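Local coordinates for Lin1909 protein (Listeria innocua, PDB 3FIJ) that is of unknown function but may hydrolyse gamma-glutamyl-gamma-aminobutyrate, and binds a manganese ion, at residues Thr161-Ala165 / Glu201-Gly205; His154-Glu159 / Thr192-Ala196. One frame throughout, in Å; residues are numbered along the deposited sequence.

Contact 1: Thr161-Ala165 / Glu201-Gly205. With MN (manganese (II) ion), chain I.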
loop_
_atom_site.group_PDB
_atom_site.type_symbol
_atom_site.label_atom_id
_atom_site.label_comp_id
_atom_site.label_asym_id
_atom_site.label_seq_id
_atom_site.Cartn_x
_atom_site.Cartn_y
_atom_site.Cartn_z
ATOM N N THR A 161 -27.397 17.489 -38.457
ATOM C CA THR A 161 -26.695 17.735 -39.713
ATOM C C THR A 161 -25.203 17.443 -39.607
ATOM O O THR A 161 -24.477 17.574 -40.590
ATOM C CB THR A 161 -26.814 19.212 -40.129
ATOM O OG1 THR A 161 -26.463 20.037 -39.007
ATOM C CG2 THR A 161 -28.227 19.542 -40.590
ATOM N N SER A 162 -24.745 17.050 -38.421
ATOM C CA SER A 162 -23.323 16.804 -38.206
ATOM C C SER A 162 -22.775 15.443 -38.624
ATOM O O SER A 162 -23.508 14.462 -38.767
ATOM C CB SER A 162 -22.982 17.017 -36.734
ATOM O OG SER A 162 -23.422 15.918 -35.959
ATOM N N GLU A 163 -21.459 15.406 -38.810
ATOM C CA GLU A 163 -20.758 14.185 -39.169
ATOM C C GLU A 163 -21.049 13.188 -38.052
ATOM O O GLU A 163 -21.333 12.018 -38.307
ATOM C CB GLU A 163 -19.255 14.458 -39.241
ATOM C CG GLU A 163 -18.381 13.275 -39.647
ATOM C CD GLU A 163 -18.384 13.015 -41.149
ATOM O OE1 GLU A 163 -18.490 13.993 -41.915
ATOM O OE2 GLU A 163 -18.261 11.837 -41.560
ATOM N N LEU A 164 -20.987 13.669 -36.813
ATOM C CA LEU A 164 -21.231 12.822 -35.646
ATOM C C LEU A 164 -22.555 12.098 -35.790
ATOM O O LEU A 164 -22.651 10.896 -35.513
ATOM C CB LEU A 164 -21.252 13.659 -34.362
ATOM C CG LEU A 164 -21.326 12.860 -33.059
ATOM C CD1 LEU A 164 -20.099 11.955 -32.956
ATOM C CD2 LEU A 164 -21.390 13.806 -31.866
ATOM N N ALA A 165 -23.568 12.837 -36.242
ATOM C CA ALA A 165 -24.911 12.294 -36.427
ATOM C C ALA A 165 -24.966 11.136 -37.424
ATOM O O ALA A 165 -25.949 10.401 -37.468
ATOM C CB ALA A 165 -25.880 13.412 -36.849
ATOM N N GLU A 201 -19.143 18.670 -26.077
ATOM C CA GLU A 201 -18.736 17.264 -26.142
ATOM C C GLU A 201 -18.175 16.828 -27.492
ATOM O O GLU A 201 -17.438 15.839 -27.573
ATOM C CB GLU A 201 -19.917 16.365 -25.766
ATOM C CG GLU A 201 -20.272 16.347 -24.277
ATOM C CD GLU A 201 -19.232 15.635 -23.407
ATOM O OE1 GLU A 201 -18.732 14.559 -23.807
ATOM O OE2 GLU A 201 -18.921 16.142 -22.307
ATOM N N ALA A 202 -18.518 17.558 -28.548
ATOM C CA ALA A 202 -18.036 17.226 -29.884
ATOM C C ALA A 202 -17.861 18.468 -30.758
ATOM O O ALA A 202 -18.712 19.365 -30.790
ATOM C CB ALA A 202 -18.995 16.237 -30.558
ATOM N N VAL A 203 -16.755 18.513 -31.486
ATOM C CA VAL A 203 -16.477 19.641 -32.354
ATOM C C VAL A 203 -16.092 19.130 -33.732
ATOM O O VAL A 203 -15.389 18.125 -33.851
ATOM C CB VAL A 203 -15.304 20.481 -31.804
ATOM C CG1 VAL A 203 -15.025 21.676 -32.726
ATOM C CG2 VAL A 203 -15.618 20.937 -30.388
ATOM N N GLU A 204 -16.567 19.807 -34.772
ATOM C CA GLU A 204 -16.225 19.437 -36.138
ATOM C C GLU A 204 -15.751 20.683 -36.868
ATOM O O GLU A 204 -15.967 21.804 -36.413
ATOM C CB GLU A 204 -17.429 18.806 -36.840
ATOM C CG GLU A 204 -17.876 17.519 -36.151
ATOM C CD GLU A 204 -19.091 16.867 -36.778
ATOM O OE1 GLU A 204 -19.667 15.963 -36.132
ATOM O OE2 GLU A 204 -19.470 17.246 -37.907
ATOM N N GLY A 205 -15.064 20.492 -37.983
ATOM C CA GLY A 205 -14.589 21.643 -38.719
ATOM C C GLY A 205 -15.520 21.974 -39.865
ATOM O O GLY A 205 -16.452 21.223 -40.169
HETATM MN MN MN I . -18.103 14.878 -20.415
HETATM O O HOH W 1 -17.320 13.296 -21.834
#
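The carboxylate of Glu-204 reaches from its strand into a tight turn and takes up two neighbouring amides. The Glu-163 N to Glu-204 OE2 hydrogen bond is 2.9 Å and the Leu-164 N to Glu-204 OE1 bond 2.7 Å, so each oxygen receives one N-H from the turn; OE1 has a further partner in the hydroxyl of Thr-192. These amides come at the start of a short run with helical backbone angles, where N-H groups project without a partner from the preceding turn, and a buried acid meets this need well. The turn is closed internally by an ST motif: Ser-162 OG accepts from Ala-165 N at 3.1 Å, and the same hydroxyl is hydrogen-bonded to the carbonyl of Glu-159. The carboxylate of Glu-163 leads away from the strand, to a weak hydrogen bond with Trp-211 and a long, weak ion pair with Lys-166. Beside the polar pair, Leu-164 CD2 packs at 3.7 Å on Ala-202 CB, giving the contact a small apolar side that Trp-217 extends. At the far end of the strand segment Glu-201 does not touch the turn: its OE2 binds manganese at 2.4 Å, while a metal-bound water donates to Glu-201 OE1 at 2.7 Å. Residues 161-165 belong to the connection between strands 154-158 and 172-174, and this connection packs against strand 200-205, which runs between strands 189-195 and 212-215 in the central mixed sheet of a fold consistent with the class I glutamine amidotransferase (Peptidase C26) family.

Contact 2: His154-Glu159 / Thr192-Ala196. With MN (manganese (II) ion), chain I.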
loop_
_atom_site.group_PDB
_atom_site.type_symbol
_atom_site.label_atom_id
_atom_site.label_comp_id
_atom_site.label_asym_id
_atom_site.label_seq_id
_atom_site.Cartn_x
_atom_site.Cartn_y
_atom_site.Cartn_z
ATOM N N HIS A 154 -23.345 10.327 -19.296
ATOM C CA HIS A 154 -24.173 11.504 -19.529
ATOM C C HIS A 154 -24.686 11.528 -20.966
ATOM O O HIS A 154 -23.977 11.120 -21.892
ATOM C CB HIS A 154 -23.426 12.818 -19.170
ATOM C CG HIS A 154 -22.105 13.018 -19.866
ATOM N ND1 HIS A 154 -21.886 12.677 -21.182
ATOM C CD2 HIS A 154 -20.966 13.625 -19.442
ATOM C CE1 HIS A 154 -20.670 13.065 -21.543
ATOM N NE2 HIS A 154 -20.095 13.644 -20.505
ATOM N N THR A 155 -25.927 11.982 -21.142
ATOM C CA THR A 155 -26.533 12.028 -22.470
ATOM C C THR A 155 -26.238 13.315 -23.252
ATOM O O THR A 155 -26.311 14.417 -22.723
ATOM C CB THR A 155 -28.084 11.764 -22.404
ATOM O OG1 THR A 155 -28.798 12.830 -23.042
ATOM C CG2 THR A 155 -28.554 11.603 -20.970
ATOM N N ILE A 156 -25.902 13.156 -24.523
ATOM C CA ILE A 156 -25.568 14.289 -25.373
ATOM C C ILE A 156 -26.548 14.534 -26.506
ATOM O O ILE A 156 -27.045 13.597 -27.128
ATOM C CB ILE A 156 -24.181 14.100 -26.001
ATOM C CG1 ILE A 156 -24.145 12.773 -26.776
ATOM C CG2 ILE A 156 -23.124 14.144 -24.914
ATOM C CD1 ILE A 156 -22.836 12.484 -27.498
ATOM N N ASP A 157 -26.813 15.811 -26.767
ATOM C CA ASP A 157 -27.702 16.227 -27.846
ATOM C C ASP A 157 -26.790 16.345 -29.059
ATOM O O ASP A 157 -25.745 17.001 -29.002
ATOM C CB ASP A 157 -28.325 17.582 -27.522
ATOM C CG ASP A 157 -29.096 17.571 -26.225
ATOM O OD1 ASP A 157 -30.162 16.926 -26.164
ATOM O OD2 ASP A 157 -28.637 18.204 -25.253
ATOM N N ILE A 158 -27.183 15.709 -30.153
ATOM C CA ILE A 158 -26.374 15.710 -31.359
ATOM C C ILE A 158 -26.954 16.568 -32.468
ATOM O O ILE A 158 -28.157 16.566 -32.699
ATOM C CB ILE A 158 -26.201 14.271 -31.879
ATOM C CG1 ILE A 158 -25.557 13.413 -30.781
ATOM C CG2 ILE A 158 -25.350 14.257 -33.135
ATOM C CD1 ILE A 158 -25.358 11.957 -31.153
ATOM N N GLU A 159 -26.086 17.309 -33.145
ATOM C CA GLU A 159 -26.492 18.156 -34.261
ATOM C C GLU A 159 -26.851 17.201 -35.405
ATOM O O GLU A 159 -25.972 16.574 -35.975
ATOM C CB GLU A 159 -25.322 19.062 -34.656
ATOM C CG GLU A 159 -25.586 19.946 -35.848
ATOM C CD GLU A 159 -26.864 20.734 -35.691
ATOM O OE1 GLU A 159 -27.019 21.388 -34.632
ATOM O OE2 GLU A 159 -27.705 20.695 -36.619
ATOM N N THR A 192 -20.934 20.223 -32.232
ATOM C CA THR A 192 -21.992 19.347 -32.727
ATOM C C THR A 192 -22.601 18.463 -31.652
ATOM O O THR A 192 -23.529 17.708 -31.923
ATOM C CB THR A 192 -21.497 18.448 -33.871
ATOM O OG1 THR A 192 -20.320 17.737 -33.461
ATOM C CG2 THR A 192 -21.192 19.289 -35.096
ATOM N N ALA A 193 -22.083 18.561 -30.432
ATOM C CA ALA A 193 -22.599 17.774 -29.321
ATOM C C ALA A 193 -22.380 18.481 -27.985
ATOM O O ALA A 193 -21.335 19.091 -27.755
ATOM C CB ALA A 193 -21.934 16.409 -29.298
ATOM N N ARG A 194 -23.376 18.385 -27.112
ATOM C CA ARG A 194 -23.335 18.981 -25.784
ATOM C C ARG A 194 -24.123 18.108 -24.805
ATOM O O ARG A 194 -25.004 17.337 -25.211
ATOM C CB ARG A 194 -24.002 20.363 -25.776
ATOM C CG ARG A 194 -23.270 21.492 -26.457
ATOM C CD ARG A 194 -24.157 22.735 -26.465
ATOM N NE ARG A 194 -23.721 23.724 -27.450
ATOM C CZ ARG A 194 -22.698 24.555 -27.284
ATOM N NH1 ARG A 194 -21.995 24.526 -26.159
ATOM N NH2 ARG A 194 -22.379 25.415 -28.247
ATOM N N THR A 195 -23.803 18.235 -23.519
ATOM C CA THR A 195 -24.541 17.526 -22.476
ATOM C C THR A 195 -25.573 18.543 -21.985
ATOM O O THR A 195 -25.405 19.751 -22.192
ATOM C CB THR A 195 -23.646 17.121 -21.291
ATOM O OG1 THR A 195 -22.619 18.102 -21.125
ATOM C CG2 THR A 195 -23.041 15.729 -21.508
ATOM N N ALA A 196 -26.621 18.057 -21.326
ATOM C CA ALA A 196 -27.705 18.913 -20.835
ATOM C C ALA A 196 -27.270 20.178 -20.096
ATOM O O ALA A 196 -28.077 21.099 -19.906
ATOM C CB ALA A 196 -28.652 18.095 -19.955
HETATM MN MN MN I . -18.103 14.878 -20.415
HETATM O O HOH W 2 -26.185 15.416 -20.282
HETATM O O HOH W 1 -17.320 13.296 -21.834
#
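His-154 lays one face of its imidazole against the methyl of Thr-195, a CH-pi contact with Thr-195 CG2 3.3 Å from the centroid of the His-154 ring and nearly on its normal. From there His-154 NE2 reaches the manganese ion at 2.3 Å, so the methyl backs a metal ligand. The two strands run antiparallel, their segment axes at 145°. Asp-157 and Arg-194 form the hydrogen-bonded pair, with Asp-157 N to Arg-194 O at 2.8 Å and a weak return bond from Arg-194 N to Asp-157 O at 3.3 Å; Glu-159 N to Thr-192 O, 2.9 Å, continues the pairing. Toward the metal end the strands part, and a water fills the gap, donating to Thr-155 O at 2.6 Å and accepting from Ala-196 N at 2.9 Å. Ile-156, Ile-158, Ala-193 and Thr-195 point to one face of the sheet, where Ile-156 CD1 lies 4.4 Å from Ala-193 CB. On the other face Asp-157 forms a salt bridge with Lys-171, and Arg-194 turns to the carbonyl of Gly-198. Glu-81 of a second subunit accepts a hydrogen bond from Thr-155 N. In the antiparallel part of the mixed sheet, which adjoins its parallel strands, strand 154-158 lies between strand 189-195 and strand 172-174, the outermost within this chain, while strand 200-205 flanks the far edge of strand 189-195.

Contacts 1 and 2, with centres about 10 Å apart, meet along neighbouring strands of one sheet. Ala-202 O lies 2.8 Å from Thr-192 N and Glu-201 N 2.8 Å from Ala-193 O, both probable hydrogen bonds, around a classic beta bulge in which Thr-192 and Ala-193 both face Ala-202; the Ala-202 CB to Ala-193 CB distance is 3.2 Å. The chain leaves contact 2 at Glu-159 and turns directly into 161-165, whose Ala-165 CB packs 3.3 Å from Glu-159 O. Each contact gives the manganese one ligand, Glu-201 from contact 1 and His-154 from contact 2; His-143, Ser-176, His-178 and a shared water complete the site.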